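Local atomic coordinates of putative retaining b-glycosidase (Saccharophagus degradans, PDB entry 5A95), a protein that probably hydrolyses mixed-linkage beta-1,3-1,4-glucans as a retaining beta-glucanase of glycoside hydrolase family 5. Residues Thr76-Ser81 / Val331-Trp336; Trp85-Phe90 / Val127-Asp132; Thr101-Ile106 / Ile138-Ser143. The protein carries 1 engineered substitution. All coordinates share one frame; numbering follows the deposited sequence. Where two conformers were deposited one is given.

Contact 1 (Thr76-Ser81 / Val331-Trp336); sequences TGKLLS and VFDPDW. With BGC (beta-D-glucopyranose), chain D; BGC (beta-D-glucopyranose), chain B.
K78 reaches D333 and D335 by salt bridges, its NZ lying 2.8 Å from D333 OD1, on its syn lone pair, and 2.8 Å from D335 OD2, on its anti lone pair. A lysine suits the place because it has the length to bridge from helix to loop, and the two acids are likely to offset its buried charge. D333 is itself held by backbone hydrogen bonds to OD2: the one from D335 N, met from above the carboxylate plane, closes an Asx turn, and the one from W336 N, three residues on, an Asx motif. They fold the loop and steady the lysine's partner.

Apolar contacts cover both faces of the W336 indole. K78 leaves the helix with CG anti to the backbone N (chi1 -179°) and bends at chi2, so that its methylenes run along one face, K78 CG 3.9 Å from W336 CZ2. Over the opposite face lies the chain D glucose, its C4 3.8 Å from W336 CG. W32 of the second subunit packs on K78 and meets W336 edge-to-face.

A polar sugar contact completes the set: D335 O accepts a hydrogen bond from O2 of the chain B glucose at 2.7 Å. A tryptophan platform beneath a pyranose is characteristic of glycoside hydrolase subsites.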
loop_
_atom_site.group_PDB
_atom_site.type_symbol
_atom_site.label_atom_id
_atom_site.label_comp_id
_atom_site.label_asym_id
_atom_site.label_seq_id
_atom_site.Cartn_x
_atom_site.Cartn_y
_atom_site.Cartn_z
ATOM N N THR A 76 18.503 17.390 -4.923
ATOM C CA THR A 76 19.863 16.925 -5.145
ATOM C C THR A 76 20.025 16.316 -6.527
ATOM O O THR A 76 21.008 16.570 -7.202
ATOM C CB THR A 76 20.218 15.883 -4.052
ATOM O OG1 THR A 76 20.137 16.495 -2.757
ATOM C CG2 THR A 76 21.592 15.299 -4.250
ATOM N N GLY A 77 19.070 15.488 -6.935
ATOM C CA GLY A 77 19.129 14.852 -8.239
ATOM C C GLY A 77 19.066 15.847 -9.395
ATOM O O GLY A 77 19.721 15.681 -10.415
ATOM N N LYS A 78 18.228 16.874 -9.264
ATOM C CA LYS A 78 18.141 17.918 -10.272
ATOM C C LYS A 78 19.517 18.550 -10.419
ATOM O O LYS A 78 20.005 18.742 -11.523
ATOM C CB LYS A 78 17.075 18.954 -9.871
ATOM C CG LYS A 78 16.862 20.096 -10.865
ATOM C CD LYS A 78 17.846 21.238 -10.660
ATOM C CE LYS A 78 17.463 22.419 -11.539
ATOM N NZ LYS A 78 18.476 23.491 -11.522
ATOM N N LEU A 79 20.130 18.910 -9.297
ATOM C CA LEU A 79 21.440 19.549 -9.311
ATOM C C LEU A 79 22.536 18.636 -9.868
ATOM O O LEU A 79 23.358 19.075 -10.704
ATOM C CB LEU A 79 21.775 20.069 -7.924
ATOM C CG LEU A 79 20.907 21.265 -7.484
ATOM C CD1 LEU A 79 21.095 21.512 -5.998
ATOM C CD2 LEU A 79 21.238 22.507 -8.303
ATOM N N LEU A 80 22.528 17.365 -9.468
ATOM C CA LEU A 80 23.531 16.409 -9.976
ATOM C C LEU A 80 23.484 16.299 -11.495
ATOM O O LEU A 80 24.512 16.105 -12.154
ATOM C CB LEU A 80 23.306 15.015 -9.366
ATOM C CG LEU A 80 23.775 14.811 -7.937
ATOM C CD1 LEU A 80 23.104 13.604 -7.272
ATOM C CD2 LEU A 80 25.289 14.679 -7.888
ATOM N N SER A 81 22.285 16.373 -12.044
ATOM C CA SER A 81 22.081 16.113 -13.457
ATOM C C SER A 81 22.900 17.083 -14.321
ATOM O O SER A 81 23.263 16.740 -15.438
ATOM C CB SER A 81 20.591 16.121 -13.812
ATOM O OG SER A 81 20.063 17.416 -13.889
ATOM N N VAL A 331 13.345 30.106 -4.440
ATOM C CA VAL A 331 14.340 29.027 -4.313
ATOM C C VAL A 331 15.661 29.520 -4.920
ATOM O O VAL A 331 15.646 30.270 -5.904
ATOM C CB VAL A 331 13.852 27.737 -5.023
ATOM C CG1 VAL A 331 13.504 28.001 -6.471
ATOM C CG2 VAL A 331 14.861 26.603 -4.901
ATOM N N PHE A 332 16.785 29.112 -4.340
ATOM C CA PHE A 332 18.100 29.506 -4.816
ATOM C C PHE A 332 18.515 28.543 -5.924
ATOM O O PHE A 332 19.278 27.621 -5.720
ATOM C CB PHE A 332 19.091 29.528 -3.660
ATOM C CG PHE A 332 20.360 30.251 -3.982
ATOM C CD1 PHE A 332 20.429 31.629 -3.816
ATOM C CD2 PHE A 332 21.496 29.576 -4.407
ATOM C CE1 PHE A 332 21.603 32.310 -4.075
ATOM C CE2 PHE A 332 22.677 30.266 -4.662
ATOM C CZ PHE A 332 22.714 31.631 -4.514
ATOM N N ASP A 333 17.965 28.814 -7.103
ATOM C CA ASP A 333 18.127 28.026 -8.308
ATOM C C ASP A 333 17.779 28.937 -9.464
ATOM O O ASP A 333 16.880 29.764 -9.321
ATOM C CB ASP A 333 17.137 26.842 -8.289
ATOM C CG ASP A 333 17.446 25.827 -9.350
ATOM O OD1 ASP A 333 18.411 25.060 -9.156
ATOM O OD2 ASP A 333 16.764 25.812 -10.411
ATOM N N PRO A 334 18.466 28.799 -10.624
ATOM C CA PRO A 334 18.110 29.632 -11.785
ATOM C C PRO A 334 16.985 29.068 -12.659
ATOM O O PRO A 334 16.530 29.747 -13.571
ATOM C CB PRO A 334 19.424 29.697 -12.582
ATOM C CG PRO A 334 20.076 28.396 -12.300
ATOM C CD PRO A 334 19.698 28.031 -10.885
ATOM N N ASP A 335 16.563 27.834 -12.413
ATOM C CA ASP A 335 15.569 27.156 -13.241
ATOM C C ASP A 335 14.209 27.046 -12.583
ATOM O O ASP A 335 13.187 27.366 -13.192
ATOM C CB ASP A 335 16.051 25.750 -13.642
ATOM C CG ASP A 335 17.383 25.772 -14.313
ATOM O OD1 ASP A 335 17.512 26.532 -15.274
ATOM O OD2 ASP A 335 18.300 25.050 -13.891
ATOM N N TRP A 336 14.180 26.591 -11.334
ATOM C CA TRP A 336 12.958 26.451 -10.578
ATOM C C TRP A 336 12.533 27.814 -10.043
ATOM O O TRP A 336 13.362 28.571 -9.558
ATOM C CB TRP A 336 13.205 25.490 -9.417
ATOM C CG TRP A 336 13.310 24.072 -9.808
ATOM C CD1 TRP A 336 13.377 23.556 -11.083
ATOM C CD2 TRP A 336 13.317 22.963 -8.921
ATOM N NE1 TRP A 336 13.421 22.171 -11.022
ATOM C CE2 TRP A 336 13.405 21.786 -9.707
ATOM C CE3 TRP A 336 13.277 22.846 -7.522
ATOM C CZ2 TRP A 336 13.428 20.514 -9.143
ATOM C CZ3 TRP A 336 13.283 21.560 -6.961
ATOM C CH2 TRP A 336 13.362 20.422 -7.768
HETATM C C2 BGC D . 8.991 25.204 -9.397
HETATM C C3 BGC D . 9.071 24.283 -10.602
HETATM C C4 BGC D . 9.664 22.944 -10.225
HETATM C C5 BGC D . 8.932 22.344 -9.025
HETATM C C6 BGC D . 9.609 21.126 -8.452
HETATM C C1 BGC D . 8.194 24.474 -8.330
HETATM O O2 BGC D . 8.346 26.403 -9.818
HETATM O O3 BGC D . 9.914 24.897 -11.586
HETATM O O4 BGC D . 9.531 22.054 -11.330
HETATM O O5 BGC D . 8.882 23.290 -7.973
HETATM O O6 BGC D . 8.875 20.657 -7.326
HETATM C C2 BGC B . 10.114 26.228 -13.574
HETATM C C3 BGC B . 9.444 26.674 -14.857
HETATM C C4 BGC B . 8.891 25.478 -15.596
HETATM C C5 BGC B . 7.948 24.715 -14.688
HETATM C C6 BGC B . 7.393 23.463 -15.360
HETATM C C1 BGC B . 9.196 25.381 -12.736
HETATM O O2 BGC B . 10.517 27.388 -12.833
HETATM O O3 BGC B . 10.413 27.307 -15.688
HETATM O O4 BGC B . 8.231 25.940 -16.777
HETATM O O5 BGC B . 8.664 24.296 -13.522
HETATM O O6 BGC B . 8.473 22.558 -15.656
#

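Contact 2 (Trp85-Phe90 / Val127-Asp132); sequences WQKSLF and VRWAND
W129 projects from helix 116-133 toward W85-F90, and its indole is met on several sides. K87 lies across one face: CB stands 3.7 Å from the centroid of the five-membered ring, a CH-pi contact, and K87 CA lies over the same face, as does the end of the Q86 backbone, whose C is 3.5 Å from W129 CH2. F90 takes the indole edge-on. Its ring faces W129 CE3 in a T-shaped pair with planes at 77°, while F90 CD2 touches W129 CB at 3.6 Å. Toward its far end the indole reaches W85 obliquely, with W129 CH2 3.6 Å from W85 NE1; that N-H is hydrogen-bonded to E125.

K87 is amphipathic and uses both its halves. With CG anti to the backbone N (chi1 -175°) and the chain extended beyond it, the methylenes cross the indole and carry NZ to D132 OD2, a 2.8 Å salt bridge approached from above the carboxylate plane. D132 has a second lysine partner, K46, through OD1. The small A130 leaves room for F90, whose CE2 lies 4.3 Å from A130 CB.

W85, F90 and W129 thus make an aromatic cluster joining the start of helix 87-96 to helix 116-133, two neighbouring helices in the outer layer of the TIM barrel expected of this family.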
loop_
_atom_site.group_PDB
_atom_site.type_symbol
_atom_site.label_atom_id
_atom_site.label_comp_id
_atom_site.label_asym_id
_atom_site.label_seq_id
_atom_site.Cartn_x
_atom_site.Cartn_y
_atom_site.Cartn_z
ATOM N N TRP A 85 25.519 20.003 -8.101
ATOM C CA TRP A 85 25.557 19.569 -6.703
ATOM C C TRP A 85 27.014 19.619 -6.259
ATOM O O TRP A 85 27.780 18.684 -6.520
ATOM C CB TRP A 85 24.982 18.150 -6.557
ATOM C CG TRP A 85 24.978 17.654 -5.129
ATOM C CD1 TRP A 85 25.787 16.697 -4.589
ATOM C CD2 TRP A 85 24.085 18.039 -4.085
ATOM N NE1 TRP A 85 25.482 16.488 -3.271
ATOM C CE2 TRP A 85 24.433 17.291 -2.930
ATOM C CE3 TRP A 85 23.032 18.956 -3.999
ATOM C CZ2 TRP A 85 23.753 17.416 -1.715
ATOM C CZ3 TRP A 85 22.370 19.082 -2.801
ATOM C CH2 TRP A 85 22.738 18.326 -1.657
ATOM N N GLN A 86 27.388 20.758 -5.658
ATOM C CA GLN A 86 28.778 21.171 -5.422
ATOM C C GLN A 86 28.928 21.848 -4.083
ATOM O O GLN A 86 28.018 22.563 -3.645
ATOM C CB GLN A 86 29.219 22.225 -6.446
ATOM C CG GLN A 86 29.201 21.755 -7.872
ATOM C CD GLN A 86 29.682 22.804 -8.848
ATOM O OE1 GLN A 86 30.690 22.622 -9.512
ATOM N NE2 GLN A 86 28.947 23.909 -8.943
ATOM N N LYS A 87 30.093 21.686 -3.459
ATOM C CA LYS A 87 30.407 22.453 -2.272
ATOM C C LYS A 87 30.314 23.945 -2.505
ATOM O O LYS A 87 29.901 24.682 -1.612
ATOM C CB LYS A 87 31.787 22.071 -1.742
ATOM C CG LYS A 87 32.078 22.768 -0.430
ATOM C CD LYS A 87 33.300 22.249 0.284
ATOM C CE LYS A 87 33.442 22.961 1.611
ATOM N NZ LYS A 87 34.571 22.447 2.393
ATOM N N SER A 88 30.717 24.401 -3.694
ATOM C CA SER A 88 30.778 25.834 -3.995
ATOM C C SER A 88 29.410 26.502 -3.841
ATOM O O SER A 88 29.331 27.694 -3.551
ATOM C CB SER A 88 31.305 26.074 -5.409
ATOM O OG SER A 88 30.455 25.495 -6.390
ATOM N N LEU A 89 28.329 25.737 -4.036
ATOM C CA LEU A 89 26.983 26.265 -3.841
ATOM C C LEU A 89 26.757 26.645 -2.358
ATOM O O LEU A 89 26.240 27.728 -2.046
ATOM C CB LEU A 89 25.964 25.213 -4.281
ATOM C CG LEU A 89 24.487 25.515 -4.038
ATOM C CD1 LEU A 89 24.090 26.852 -4.624
ATOM C CD2 LEU A 89 23.643 24.354 -4.559
ATOM N N PHE A 90 27.139 25.750 -1.445
ATOM C CA PHE A 90 26.974 26.009 -0.011
ATOM C C PHE A 90 27.879 27.155 0.430
ATOM O O PHE A 90 27.470 28.010 1.231
ATOM C CB PHE A 90 27.273 24.754 0.814
ATOM C CG PHE A 90 26.164 23.716 0.798
ATOM C CD1 PHE A 90 25.481 23.393 -0.362
ATOM C CD2 PHE A 90 25.872 23.039 1.950
ATOM C CE1 PHE A 90 24.462 22.427 -0.359
ATOM C CE2 PHE A 90 24.872 22.073 1.969
ATOM C CZ PHE A 90 24.185 21.759 0.817
ATOM N N VAL A 127 25.779 17.421 4.594
ATOM C CA VAL A 127 26.041 17.504 6.023
ATOM C C VAL A 127 27.470 17.996 6.242
ATOM O O VAL A 127 27.718 18.899 7.036
ATOM C CB VAL A 127 25.792 16.149 6.743
ATOM C CG1 VAL A 127 26.260 16.199 8.182
ATOM C CG2 VAL A 127 24.308 15.796 6.693
ATOM N N ARG A 128 28.431 17.394 5.542
ATOM C CA ARG A 128 29.814 17.789 5.704
ATOM C C ARG A 128 30.033 19.240 5.274
ATOM O O ARG A 128 30.700 20.012 5.963
ATOM C CB ARG A 128 30.724 16.863 4.908
ATOM C CG ARG A 128 30.849 15.488 5.537
ATOM C CD ARG A 128 31.977 14.682 4.902
ATOM N NE ARG A 128 31.590 14.246 3.559
ATOM C CZ ARG A 128 30.893 13.139 3.288
ATOM N NH1 ARG A 128 30.533 12.312 4.261
ATOM N NH2 ARG A 128 30.573 12.842 2.031
ATOM N N TRP A 129 29.460 19.599 4.136
ATOM C CA TRP A 129 29.602 20.968 3.634
ATOM C C TRP A 129 29.012 21.977 4.610
ATOM O O TRP A 129 29.631 22.997 4.933
ATOM C CB TRP A 129 28.920 21.124 2.281
ATOM C CG TRP A 129 29.455 20.286 1.187
ATOM C CD1 TRP A 129 30.699 19.725 1.089
ATOM C CD2 TRP A 129 28.758 19.926 -0.009
ATOM N NE1 TRP A 129 30.793 19.014 -0.067
ATOM C CE2 TRP A 129 29.623 19.126 -0.771
ATOM C CE3 TRP A 129 27.485 20.200 -0.502
ATOM C CZ2 TRP A 129 29.250 18.598 -1.997
ATOM C CZ3 TRP A 129 27.108 19.672 -1.715
ATOM C CH2 TRP A 129 27.982 18.871 -2.444
ATOM N N ALA A 130 27.775 21.716 5.037
ATOM C CA ALA A 130 27.099 22.625 5.941
ATOM C C ALA A 130 27.871 22.728 7.264
ATOM O O ALA A 130 28.056 23.821 7.796
ATOM C CB ALA A 130 25.662 22.146 6.177
ATOM N N ASN A 131 28.282 21.594 7.826
ATOM C CA ASN A 131 29.052 21.628 9.065
ATOM C C ASN A 131 30.363 22.393 8.915
ATOM O O ASN A 131 30.752 23.131 9.814
ATOM C CB ASN A 131 29.280 20.218 9.557
ATOM C CG ASN A 131 30.207 20.145 10.741
ATOM O OD1 ASN A 131 31.367 19.748 10.585
ATOM N ND2 ASN A 131 29.735 20.546 11.902
ATOM N N ASP A 132 31.031 22.217 7.776
ATOM C CA ASP A 132 32.292 22.935 7.539
ATOM C C ASP A 132 32.078 24.448 7.580
ATOM O O ASP A 132 32.960 25.191 8.017
ATOM C CB ASP A 132 32.908 22.506 6.195
ATOM C CG ASP A 132 34.323 23.019 6.014
ATOM O OD1 ASP A 132 35.127 22.866 6.962
ATOM O OD2 ASP A 132 34.633 23.578 4.937
#

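Contact 3 (Thr101-Ile106 / Ile138-Ser143); sequences TIRLPI and ILDWHS. With BGC (beta-D-glucopyranose), chain C.
One face of the H142 imidazole receives P105 CB in a CH-pi contact, 3.9 Å from the ring centroid; H107 also stacks on this ring. Both nitrogens work at the edge. H142 ND1 donates to the syn lone pair of D140 OD2 at 2.6 Å, almost in the ring plane, and H142 NE2 donates to O3 of the chain C glucose at 3.0 Å, nearly straight at 170°. The carboxylate thereby fixes the rotation of the ring and aims its other nitrogen at the sugar. Were H142 replaced by an alanine, glucose O3 would probably lose this donor, D140 OD2 its in-plane partner, and P105 CB the ring it packs on.

The R103 guanidinium is likewise covered on one face by D140 OD2, over its centre, with the two planar groups only 16° apart. R103 NH2 lies 3.2 Å from D140 OD2, but no N-H points at the oxygen, so the attraction is between charges. The N-H groups go instead to E185, N72, N188 and Q291, reached because the chain is extended from CG to NE with chi1 178°. An arginine here can bind several polar groups of the barrel interior at once.

On the other face of the sheet the residues suit packing against helices: L104 CD1 meets L139 CD2 at 3.7 Å, and I106 CG2 approaches W141 CZ3. L104 and I106 also touch helix 116-133, while W141 stacks on F167 and bonds through NE1 to T164.

Five backbone hydrogen bonds join the segments, from I138 N to I102 O through to H142 N to I106 O at 2.8 Å. Two adjacent parallel strands, with R103 and D140 turned to the inside, L104, L139, I106 and W141 to the helices, and a sugar-binding histidine at the C-terminal end, are characteristic of the TIM barrel of glycoside hydrolase family 5.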
loop_
_atom_site.group_PDB
_atom_site.type_symbol
_atom_site.label_atom_id
_atom_site.label_comp_id
_atom_site.label_asym_id
_atom_site.label_seq_id
_atom_site.Cartn_x
_atom_site.Cartn_y
_atom_site.Cartn_z
ATOM N N THR A 101 21.117 28.560 7.148
ATOM C CA THR A 101 20.293 27.373 6.901
ATOM C C THR A 101 20.096 27.147 5.420
ATOM O O THR A 101 19.865 28.092 4.667
ATOM C CB THR A 101 18.891 27.564 7.548
ATOM O OG1 THR A 101 19.028 27.771 8.948
ATOM C CG2 THR A 101 18.014 26.342 7.349
ATOM N N ILE A 102 20.158 25.884 5.011
ATOM C CA ILE A 102 19.716 25.466 3.699
ATOM C C ILE A 102 18.648 24.389 3.862
ATOM O O ILE A 102 18.824 23.452 4.655
ATOM C CB ILE A 102 20.883 24.919 2.866
ATOM C CG1 ILE A 102 21.844 26.064 2.554
ATOM C CG2 ILE A 102 20.390 24.292 1.561
ATOM C CD1 ILE A 102 23.129 25.661 1.866
ATOM N N ARG A 103 17.547 24.539 3.124
ATOM C CA ARG A 103 16.483 23.529 3.054
ATOM C C ARG A 103 16.675 22.695 1.791
ATOM O O ARG A 103 16.828 23.249 0.690
ATOM C CB ARG A 103 15.117 24.181 3.051
ATOM C CG ARG A 103 13.927 23.234 2.944
ATOM C CD ARG A 103 12.660 24.010 3.199
ATOM N NE ARG A 103 11.394 23.287 3.181
ATOM C CZ ARG A 103 10.496 23.281 2.198
ATOM N NH1 ARG A 103 10.794 23.738 0.987
ATOM N NH2 ARG A 103 9.274 22.794 2.421
ATOM N N LEU A 104 16.668 21.376 1.961
ATOM C CA LEU A 104 16.832 20.412 0.874
ATOM C C LEU A 104 15.464 19.799 0.568
ATOM O O LEU A 104 14.957 19.048 1.391
ATOM C CB LEU A 104 17.805 19.298 1.284
ATOM C CG LEU A 104 19.232 19.675 1.683
ATOM C CD1 LEU A 104 20.058 18.407 1.939
ATOM C CD2 LEU A 104 19.881 20.520 0.607
ATOM N N PRO A 105 14.870 20.117 -0.597
ATOM C CA PRO A 105 13.543 19.599 -0.927
ATOM C C PRO A 105 13.682 18.263 -1.634
ATOM O O PRO A 105 13.808 18.206 -2.870
ATOM C CB PRO A 105 12.968 20.680 -1.843
ATOM C CG PRO A 105 14.151 21.230 -2.554
ATOM C CD PRO A 105 15.305 21.151 -1.574
ATOM N N ILE A 106 13.631 17.184 -0.857
ATOM C CA ILE A 106 13.859 15.841 -1.356
ATOM C C ILE A 106 12.598 15.332 -2.006
ATOM O O ILE A 106 11.610 15.055 -1.336
ATOM C CB ILE A 106 14.350 14.930 -0.228
ATOM C CG1 ILE A 106 15.680 15.480 0.305
ATOM C CG2 ILE A 106 14.475 13.479 -0.695
ATOM C CD1 ILE A 106 16.051 15.068 1.704
ATOM N N ILE A 138 17.657 21.839 6.895
ATOM C CA ILE A 138 16.287 21.364 7.023
ATOM C C ILE A 138 16.103 20.298 5.948
ATOM O O ILE A 138 16.275 20.590 4.767
ATOM C CB ILE A 138 15.274 22.503 6.827
ATOM C CG1 ILE A 138 15.463 23.605 7.883
ATOM C CG2 ILE A 138 13.848 21.937 6.815
ATOM C CD1 ILE A 138 14.539 24.777 7.705
ATOM N N LEU A 139 15.740 19.077 6.341
ATOM C CA LEU A 139 15.451 18.042 5.380
ATOM C C LEU A 139 13.951 17.980 5.203
ATOM O O LEU A 139 13.205 17.785 6.168
ATOM C CB LEU A 139 15.992 16.688 5.837
ATOM C CG LEU A 139 17.494 16.633 6.094
ATOM C CD1 LEU A 139 17.934 15.225 6.481
ATOM C CD2 LEU A 139 18.311 17.163 4.924
ATOM N N ASP A 140 13.521 18.168 3.959
ATOM C CA ASP A 140 12.112 18.315 3.593
ATOM C C ASP A 140 11.711 17.156 2.688
ATOM O O ASP A 140 12.270 16.961 1.614
ATOM C CB ASP A 140 11.966 19.683 2.907
ATOM C CG ASP A 140 10.821 19.784 1.932
ATOM O OD1 ASP A 140 9.770 19.165 2.106
ATOM O OD2 ASP A 140 11.002 20.524 0.929
ATOM N N TRP A 141 10.771 16.339 3.162
ATOM C CA TRP A 141 10.194 15.309 2.309
ATOM C C TRP A 141 9.161 16.010 1.413
ATOM O O TRP A 141 8.051 16.381 1.836
ATOM C CB TRP A 141 9.585 14.224 3.184
ATOM C CG TRP A 141 8.997 13.036 2.443
ATOM C CD1 TRP A 141 7.704 12.584 2.543
ATOM C CD2 TRP A 141 9.670 12.130 1.558
ATOM N NE1 TRP A 141 7.533 11.464 1.778
ATOM C CE2 TRP A 141 8.722 11.162 1.167
ATOM C CE3 TRP A 141 10.977 12.024 1.059
ATOM C CZ2 TRP A 141 9.048 10.094 0.323
ATOM C CZ3 TRP A 141 11.292 10.954 0.210
ATOM C CH2 TRP A 141 10.335 10.024 -0.164
ATOM N N HIS A 142 9.592 16.261 0.195
ATOM C CA HIS A 142 8.969 17.290 -0.628
ATOM C C HIS A 142 7.886 16.695 -1.527
ATOM O O HIS A 142 8.069 16.484 -2.730
ATOM C CB HIS A 142 10.015 18.049 -1.419
ATOM C CG HIS A 142 9.527 19.336 -1.964
ATOM N ND1 HIS A 142 9.554 20.501 -1.246
ATOM C CD2 HIS A 142 8.964 19.640 -3.156
ATOM C CE1 HIS A 142 9.060 21.474 -1.983
ATOM N NE2 HIS A 142 8.695 20.979 -3.147
ATOM N N SER A 143 6.738 16.462 -0.918
ATOM C CA SER A 143 5.551 16.048 -1.607
ATOM C C SER A 143 4.478 17.132 -1.456
ATOM O O SER A 143 4.573 18.037 -0.623
ATOM C CB SER A 143 5.085 14.691 -1.077
ATOM O OG SER A 143 3.920 14.238 -1.757
HETATM C C2 BGC C . 5.918 23.913 -4.364
HETATM C C3 BGC C . 7.227 24.087 -5.131
HETATM C C4 BGC C . 6.981 24.969 -6.361
HETATM C C5 BGC C . 6.345 26.278 -5.937
HETATM C C6 BGC C . 6.097 27.208 -7.100
HETATM C C1 BGC C . 5.118 25.200 -4.192
HETATM O O1 BGC C . 3.755 24.969 -3.944
HETATM O O2 BGC C . 6.189 23.267 -3.065
HETATM O O3 BGC C . 7.744 22.752 -5.430
HETATM O O4 BGC C . 8.138 25.265 -7.157
HETATM O O5 BGC C . 5.075 25.948 -5.383
HETATM O O6 BGC C . 5.325 28.283 -6.562
#

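Overall arrangement
The three contacts lie 13 to 15 Å apart, centre to centre, within one family 5 domain. Contact 3 joins two parallel strands near the centre of the molecule, contact 2 two helices of the surrounding layer, and contact 1 brings helix 76-81 to the late loop after strand 326-329. Helix 87-96 leads into strand 101-106 and helix 116-133 into strand 136-144, so contacts 2 and 3 alternate along the chain; both fall between the two halves of contact 1. Contact 2 touches both others: F90 packs on I102 of contact 3, and T76 and L80 of contact 1 pack on W85. Contacts 1 and 3 do not touch each other, yet both supply residues to the glycan pocket.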